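PDB 5LMG: DNA topoisomerase 2-associated protein PAT1 from Saccharomyces cerevisiae, which activates mRNA decapping and represses translation, its C-terminal domain binding a short peptide motif of the decapping enzyme Dcp2. Local coordinates for residues 310-315 against 358-363; 316-321 against 340-345. The protein carries 2 engineered substitutions. All coordinates share one frame; numbering follows the deposited sequence.

Contact 1. Residues 310-315 against 358-363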
# COMPACT_ATOMS: atom_id res chain seq x y z
N GLU A 310 -19.92 -12.26 4.93
CA GLU A 310 -20.30 -10.85 5.02
C GLU A 310 -21.17 -10.44 3.82
O GLU A 310 -22.20 -9.79 4.01
CB GLU A 310 -19.07 -9.94 5.17
CG GLU A 310 -18.31 -10.11 6.47
CD GLU A 310 -18.99 -9.66 7.75
OE1 GLU A 310 -19.24 -8.44 7.89
OE2 GLU A 310 -19.21 -10.51 8.63
N ALA A 311 -20.78 -10.89 2.61
CA ALA A 311 -21.51 -10.62 1.36
C ALA A 311 -22.89 -11.27 1.40
O ALA A 311 -23.86 -10.61 1.03
CB ALA A 311 -20.71 -11.11 0.17
N GLU A 312 -22.98 -12.54 1.88
CA GLU A 312 -24.22 -13.30 2.02
C GLU A 312 -25.16 -12.69 3.08
O GLU A 312 -26.37 -12.67 2.86
CB GLU A 312 -23.98 -14.81 2.25
CG GLU A 312 -23.53 -15.53 0.98
CD GLU A 312 -23.09 -16.99 1.05
OE1 GLU A 312 -23.27 -17.63 2.11
OE2 GLU A 312 -22.58 -17.49 0.02
N THR A 313 -24.61 -12.14 4.19
CA THR A 313 -25.40 -11.43 5.22
C THR A 313 -26.03 -10.16 4.59
O THR A 313 -27.21 -9.90 4.80
CB THR A 313 -24.55 -11.13 6.47
OG1 THR A 313 -24.19 -12.37 7.07
CG2 THR A 313 -25.29 -10.27 7.52
N LEU A 314 -25.24 -9.41 3.77
CA LEU A 314 -25.73 -8.23 3.07
C LEU A 314 -26.82 -8.57 2.04
O LEU A 314 -27.79 -7.82 1.92
CB LEU A 314 -24.59 -7.43 2.42
CG LEU A 314 -23.71 -6.63 3.39
CD1 LEU A 314 -22.43 -6.22 2.70
CD2 LEU A 314 -24.43 -5.40 3.91
N GLN A 315 -26.66 -9.70 1.32
CA GLN A 315 -27.64 -10.16 0.33
C GLN A 315 -28.99 -10.50 1.00
O GLN A 315 -30.04 -10.15 0.47
CB GLN A 315 -27.09 -11.36 -0.46
CG GLN A 315 -27.94 -11.73 -1.68
CD GLN A 315 -27.42 -12.92 -2.44
OE1 GLN A 315 -26.81 -13.84 -1.90
NE2 GLN A 315 -27.71 -12.94 -3.74
N LEU A 358 -10.33 -18.30 -11.06
CA LEU A 358 -11.47 -18.65 -10.20
C LEU A 358 -12.43 -17.48 -10.10
O LEU A 358 -12.04 -16.35 -10.38
CB LEU A 358 -11.00 -19.09 -8.79
CG LEU A 358 -10.06 -20.31 -8.73
CD1 LEU A 358 -9.58 -20.54 -7.32
CD2 LEU A 358 -10.74 -21.58 -9.27
N VAL A 359 -13.70 -17.74 -9.71
CA VAL A 359 -14.71 -16.69 -9.60
C VAL A 359 -15.75 -17.01 -8.50
O VAL A 359 -16.15 -18.16 -8.36
CB VAL A 359 -15.38 -16.35 -10.98
CG1 VAL A 359 -16.18 -17.52 -11.55
CG2 VAL A 359 -16.24 -15.08 -10.91
N TYR A 360 -16.16 -15.97 -7.73
CA TYR A 360 -17.23 -16.08 -6.75
C TYR A 360 -18.49 -15.55 -7.45
O TYR A 360 -18.58 -14.35 -7.75
CB TYR A 360 -16.94 -15.33 -5.44
CG TYR A 360 -18.10 -15.44 -4.46
CD1 TYR A 360 -18.44 -16.66 -3.89
CD2 TYR A 360 -18.91 -14.34 -4.19
CE1 TYR A 360 -19.54 -16.78 -3.04
CE2 TYR A 360 -20.01 -14.45 -3.33
CZ TYR A 360 -20.32 -15.67 -2.76
OH TYR A 360 -21.41 -15.79 -1.93
N ARG A 361 -19.43 -16.45 -7.74
CA ARG A 361 -20.66 -16.14 -8.47
C ARG A 361 -21.73 -17.17 -8.11
O ARG A 361 -21.43 -18.36 -8.03
CB ARG A 361 -20.35 -16.17 -9.98
CG ARG A 361 -21.44 -15.64 -10.91
CD ARG A 361 -20.89 -15.33 -12.30
NE ARG A 361 -20.21 -16.47 -12.92
CZ ARG A 361 -19.18 -16.37 -13.76
NH1 ARG A 361 -18.69 -15.18 -14.08
NH2 ARG A 361 -18.63 -17.47 -14.28
N ASP A 362 -22.97 -16.69 -7.89
CA ASP A 362 -24.16 -17.48 -7.54
C ASP A 362 -23.98 -18.23 -6.20
O ASP A 362 -24.39 -19.39 -6.06
CB ASP A 362 -24.60 -18.42 -8.69
CG ASP A 362 -24.66 -17.80 -10.08
OD1 ASP A 362 -25.00 -16.59 -10.19
OD2 ASP A 362 -24.40 -18.52 -11.07
N GLY A 363 -23.36 -17.55 -5.23
CA GLY A 363 -23.11 -18.05 -3.89
C GLY A 363 -22.04 -19.11 -3.75
O GLY A 363 -21.94 -19.74 -2.69

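Contact 2. Residues 316-321 against 340-345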
# COMPACT_ATOMS: atom_id res chain seq x y z
N LYS A 316 -28.94 -11.17 2.18
CA LYS A 316 -30.13 -11.50 2.98
C LYS A 316 -30.85 -10.20 3.40
O LYS A 316 -32.06 -10.11 3.25
CB LYS A 316 -29.74 -12.38 4.20
CG LYS A 316 -30.84 -12.59 5.23
CD LYS A 316 -30.65 -11.66 6.43
CE LYS A 316 -31.85 -11.64 7.33
NZ LYS A 316 -31.63 -10.78 8.53
N LYS A 317 -30.09 -9.19 3.91
CA LYS A 317 -30.60 -7.89 4.37
C LYS A 317 -31.31 -7.16 3.24
O LYS A 317 -32.39 -6.60 3.44
CB LYS A 317 -29.47 -7.02 4.94
CG LYS A 317 -29.07 -7.43 6.34
CD LYS A 317 -27.87 -6.64 6.86
CE LYS A 317 -27.43 -7.19 8.19
NZ LYS A 317 -26.23 -6.49 8.72
N GLU A 318 -30.69 -7.20 2.04
CA GLU A 318 -31.20 -6.61 0.81
C GLU A 318 -32.57 -7.22 0.48
O GLU A 318 -33.52 -6.46 0.30
CB GLU A 318 -30.22 -6.84 -0.35
CG GLU A 318 -30.63 -6.15 -1.64
CD GLU A 318 -29.81 -6.51 -2.87
OE1 GLU A 318 -28.58 -6.73 -2.73
OE2 GLU A 318 -30.38 -6.47 -3.98
N LYS A 319 -32.67 -8.57 0.46
CA LYS A 319 -33.89 -9.33 0.17
C LYS A 319 -35.02 -8.99 1.14
O LYS A 319 -36.14 -8.73 0.69
CB LYS A 319 -33.63 -10.85 0.20
CG LYS A 319 -32.85 -11.37 -0.99
CD LYS A 319 -32.52 -12.85 -0.82
CE LYS A 319 -31.53 -13.34 -1.84
NZ LYS A 319 -30.99 -14.68 -1.48
N GLU A 320 -34.72 -8.98 2.45
CA GLU A 320 -35.66 -8.70 3.53
C GLU A 320 -36.22 -7.27 3.49
O GLU A 320 -37.41 -7.07 3.76
CB GLU A 320 -35.02 -9.01 4.90
CG GLU A 320 -34.72 -10.48 5.15
CD GLU A 320 -35.92 -11.38 5.36
OE1 GLU A 320 -36.30 -12.09 4.40
OE2 GLU A 320 -36.50 -11.36 6.47
N LEU A 321 -35.38 -6.28 3.15
CA LEU A 321 -35.78 -4.87 3.11
C LEU A 321 -36.47 -4.48 1.81
O LEU A 321 -37.39 -3.67 1.86
CB LEU A 321 -34.61 -3.93 3.41
CG LEU A 321 -34.07 -3.90 4.84
CD1 LEU A 321 -32.90 -2.96 4.95
CD2 LEU A 321 -35.14 -3.49 5.85
N TYR A 340 -24.40 -1.45 -2.52
CA TYR A 340 -23.07 -0.90 -2.76
C TYR A 340 -21.99 -1.71 -2.02
O TYR A 340 -20.99 -2.07 -2.63
CB TYR A 340 -22.98 0.60 -2.39
CG TYR A 340 -21.56 1.11 -2.24
CD1 TYR A 340 -20.78 1.39 -3.36
CD2 TYR A 340 -21.00 1.29 -0.98
CE1 TYR A 340 -19.46 1.82 -3.23
CE2 TYR A 340 -19.68 1.73 -0.84
CZ TYR A 340 -18.91 1.99 -1.96
OH TYR A 340 -17.62 2.43 -1.83
N ASN A 341 -22.21 -1.96 -0.72
CA ASN A 341 -21.27 -2.72 0.11
C ASN A 341 -21.21 -4.20 -0.27
O ASN A 341 -20.12 -4.77 -0.25
CB ASN A 341 -21.56 -2.50 1.59
CG ASN A 341 -21.01 -1.18 2.04
OD1 ASN A 341 -19.79 -1.00 2.15
ND2 ASN A 341 -21.88 -0.20 2.24
N LYS A 342 -22.33 -4.77 -0.72
CA LYS A 342 -22.39 -6.17 -1.19
C LYS A 342 -21.55 -6.33 -2.47
O LYS A 342 -20.68 -7.21 -2.52
CB LYS A 342 -23.85 -6.61 -1.43
CG LYS A 342 -24.00 -8.06 -1.90
CD LYS A 342 -25.37 -8.30 -2.52
CE LYS A 342 -25.50 -7.69 -3.90
NZ LYS A 342 -26.79 -8.05 -4.54
N GLU A 343 -21.78 -5.47 -3.47
CA GLU A 343 -21.06 -5.49 -4.75
C GLU A 343 -19.58 -5.19 -4.59
O GLU A 343 -18.76 -5.77 -5.30
CB GLU A 343 -21.71 -4.53 -5.76
CG GLU A 343 -23.07 -5.04 -6.26
CD GLU A 343 -23.85 -4.15 -7.20
OE1 GLU A 343 -23.51 -2.94 -7.33
OE2 GLU A 343 -24.83 -4.64 -7.79
N LYS A 344 -19.23 -4.34 -3.60
CA LYS A 344 -17.86 -3.98 -3.29
C LYS A 344 -17.08 -5.24 -2.86
O LYS A 344 -16.00 -5.48 -3.40
CB LYS A 344 -17.79 -2.89 -2.21
CG LYS A 344 -16.37 -2.42 -1.93
CD LYS A 344 -16.29 -1.27 -0.93
CE LYS A 344 -14.88 -0.75 -0.76
NZ LYS A 344 -13.96 -1.76 -0.16
N LEU A 345 -17.65 -6.03 -1.92
CA LEU A 345 -17.06 -7.28 -1.41
C LEU A 345 -16.87 -8.30 -2.54
O LEU A 345 -15.81 -8.91 -2.62
CB LEU A 345 -17.88 -7.88 -0.24
CG LEU A 345 -17.93 -7.06 1.06
CD1 LEU A 345 -18.91 -7.68 2.08
CD2 LEU A 345 -16.53 -6.87 1.69

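Contact 1. Residues 310-315 against 358-363
Tyr360 reaches from the strand to helix 290-322 and gives its phenolic proton to Glu312, with OH of Tyr360 2.8 Å from OE2 of Glu312. The carboxylate oxygen is met on its anti side, 19° out of the carboxylate plane, and it lies at the edge of the tyrosine ring, near the ring plane. Carboxylate and ring are turned 33° against each other. CG of Tyr360 stands anti to the backbone N (chi1 178°), which carries the ring out from the strand to the helix. Here the contact is closest: Tyr360 is buried, and its OH also lies 3.6 Å from CG of Glu312. Ala311 faces the strand too, but its methyl stops short and packs on Tyr346 of helix 329-355. Tyrosine is long enough to reach the helix and still pair its hydroxyl; glutamate can extend an acceptor to it from a partly exposed site. The strand is the first arm of a C-terminal beta hairpin, 358-361 running antiparallel to 364-367, after the last helix of a largely helical domain whose sequence family belongs to the TPR clan. On the solvent side the fit is slacker. Exposed Gly363, its O 3.6 Å from OE2 of Glu312, readily adopts the positive phi of this turn.

Contact 2. Residues 316-321 against 340-345
Lys342 and Glu318 form a salt bridge between two neighbouring helices, with NZ of Lys342 donating a hydrogen bond of 2.9 Å to OE1 of Glu318. The ammonium meets that oxygen on its syn side, 18° out of the carboxylate plane, and holds mainly to the one oxygen, for OE2 of Glu318 lies 4.0 Å from NZ of Lys342. The two side chains cross at about a right angle. Glu318 comes straight across, its CG anti to the backbone N (chi1 -175°) and its chain extended beyond, so a glutamate has the length to carry its charge to the lysine. Lys342 instead bends at chi3 (74°), which brings its last methylenes alongside the same oxygen: CE and CD of Lys342 are 3.4 Å and 3.6 Å from OE1 of Glu318. A lysine suits the position because its flexible chain can fold back on the carboxylate while its side chain also touches Leu314. Both residues are partly exposed, so solvent probably tempers the attraction. The carboxylate of Glu343 is also near, its OE2 6.6 Å from OE1 of Glu318, and Lys342 probably eases the repulsion between these like charges. With the carboxylate of Glu318 cut back to an alanine, the ammonium of Lys342 is likely to lose its mate across this contact, and its bent end to become freer to turn. Outward from the ion pair the packing turns apolar: Glu318 also touches Ile338 and Ile339, while Leu321 packs on Leu331 and Ile338. The bridge thus joins the C-terminal part of helix 290-322 to the middle of helix 329-355, two successive helices connected by the short segment between residues 322 and 329.

How the contacts relate
Both contacts draw on helix 290-322, contact 1 from residues 310-315 and contact 2 from the next turn and a half, and their centres are 10 Å apart. Contact 2 is nested along the chain inside the loop that contact 1 closes, with helix 329-355 leading on into strand 358-361. Leucine side chains pack between them: CD1 of Leu314 lies 3.7 Å from N of Lys342, and CD1 of Leu345 lies 3.8 Å from CB of Glu310. Helix 290-322 therefore meets helix 329-355 and the hairpin together. The bound Dcp2 peptide touches the far end of segment 358-363, where Leu358, which plays no part in contact 1 itself, packs on one of its polar side chains.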